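Side-chain contact in glucose import ATP-binding protein GlcV (Sulfolobus solfataricus, PDB 1OXX), which hydrolyses ATP to energise glucose uptake, as the ATP-binding subunit of the GlcSTUV ABC transporter: residues T252-G255 against L261-P264. The protein carries 1 engineered substitution. Residues are numbered along the deposited sequence; the frame is centred on the assembly and turned at random.
Sequences TNEG and LRFP
Arg262 reaches the turn at Glu254 with CG trans to its backbone N (chi1 -165°) and a bend at chi3 (59°), torsions that carry its guanidinium under Glu254 CB, while Glu254, with CG trans to its own carbonyl carbon and a bend at chi2, directs its carboxylate. The turn is a type I beta turn, Thr252 to Gly255, linking strands 245-252 and 255-258 as a beta hairpin of the C-terminal region; Arg262 comes from strand 261-263, which pairs with 255-258. Glu254 CB packs in van der Waals contact over one guanidinium face, 3.5 Å from Arg262 NH1, 3.3 Å above the plane and offset toward the rim. The two side chains run alongside each other, yet Glu254 OE1 stays 5.0 Å from Arg262 NH1, too far for a salt bridge. Polar coupling instead passes through two waters: one accepts from NH1 and donates to Thr252 OG1, the other accepts from NE and donates to Glu254 O. Thr252 OG1 also takes the N-H of Glu254, an ST turn. Gly255, at phi 128°, has a glycine-type backbone, and its CA lies 3.2 Å from Phe263 O. Its carbonyl O accepts twice, from Thr252 N and, on an in-plane lone pair, from Thr252 OG1 at 2.7 Å.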
loop_
_atom_site.group_PDB
_atom_site.type_symbol
_atom_site.label_atom_id
_atom_site.label_comp_id
_atom_site.label_asym_id
_atom_site.label_seq_id
_atom_site.Cartn_x
_atom_site.Cartn_y
_atom_site.Cartn_z
ATOM N N THR A 252 16.400 30.763 3.742
ATOM C CA THR A 252 16.744 32.124 4.186
ATOM C C THR A 252 16.297 32.358 5.638
ATOM O O THR A 252 15.561 31.552 6.211
ATOM C CB THR A 252 16.109 33.207 3.278
ATOM O OG1 THR A 252 14.737 33.427 3.634
ATOM C CG2 THR A 252 16.052 32.765 1.844
ATOM N N ASN A 253 16.741 33.474 6.216
ATOM C CA ASN A 253 16.366 33.834 7.585
ATOM C C ASN A 253 14.876 33.998 7.727
ATOM O O ASN A 253 14.327 33.911 8.824
ATOM C CB ASN A 253 16.985 35.172 7.988
ATOM C CG ASN A 253 18.469 35.096 8.199
ATOM O OD1 ASN A 253 19.152 36.124 8.242
ATOM N ND2 ASN A 253 18.983 33.888 8.361
ATOM N N GLU A 254 14.224 34.261 6.603
ATOM C CA GLU A 254 12.806 34.543 6.597
ATOM C C GLU A 254 11.972 33.335 6.179
ATOM O O GLU A 254 10.741 33.382 6.194
ATOM C CB GLU A 254 12.562 35.737 5.669
ATOM C CG GLU A 254 13.548 36.884 5.901
ATOM C CD GLU A 254 13.471 37.424 7.317
ATOM O OE1 GLU A 254 12.342 37.708 7.771
ATOM O OE2 GLU A 254 14.517 37.548 7.994
ATOM N N GLY A 255 12.647 32.246 5.836
ATOM C CA GLY A 255 11.964 31.041 5.417
ATOM C C GLY A 255 12.502 30.525 4.096
ATOM O O GLY A 255 13.438 31.085 3.531
ATOM N N LEU A 261 6.680 32.634 -3.222
ATOM C CA LEU A 261 6.263 31.967 -2.010
ATOM C C LEU A 261 7.413 31.892 -1.020
ATOM O O LEU A 261 8.589 31.799 -1.402
ATOM C CB LEU A 261 5.780 30.552 -2.315
ATOM C CG LEU A 261 4.592 30.409 -3.253
ATOM C CD1 LEU A 261 4.200 28.936 -3.315
ATOM C CD2 LEU A 261 3.419 31.247 -2.801
ATOM N N ARG A 262 7.061 31.929 0.260
ATOM C CA ARG A 262 8.018 31.798 1.343
ATOM C C ARG A 262 7.389 30.980 2.469
ATOM O O ARG A 262 6.391 31.408 3.065
ATOM C CB ARG A 262 8.469 33.160 1.855
ATOM C CG ARG A 262 9.723 33.080 2.711
ATOM C CD ARG A 262 10.371 34.430 2.946
ATOM N NE ARG A 262 9.448 35.340 3.611
ATOM C CZ ARG A 262 9.601 36.645 3.663
ATOM N NH1 ARG A 262 10.648 37.222 3.080
ATOM N NH2 ARG A 262 8.704 37.382 4.301
ATOM N N PHE A 263 7.977 29.816 2.757
ATOM C CA PHE A 263 7.479 28.893 3.777
ATOM C C PHE A 263 8.271 29.091 5.047
ATOM O O PHE A 263 9.491 29.095 5.007
ATOM C CB PHE A 263 7.632 27.451 3.294
ATOM C CG PHE A 263 6.742 27.119 2.149
ATOM C CD1 PHE A 263 7.114 27.434 0.856
ATOM C CD2 PHE A 263 5.520 26.509 2.363
ATOM C CE1 PHE A 263 6.269 27.136 -0.206
ATOM C CE2 PHE A 263 4.686 26.203 1.297
ATOM C CZ PHE A 263 5.072 26.533 0.015
ATOM N N PRO A 264 7.574 29.277 6.165
ATOM C CA PRO A 264 8.226 29.592 7.449
ATOM C C PRO A 264 8.826 28.403 8.176
ATOM O O PRO A 264 8.460 28.051 9.308
ATOM C CB PRO A 264 7.085 30.214 8.258
ATOM C CG PRO A 264 5.891 29.587 7.733
ATOM C CD PRO A 264 6.108 29.325 6.267
HETATM O O HOH W 1 13.383 36.050 2.589
HETATM O O HOH W 2 7.773 34.313 5.853
#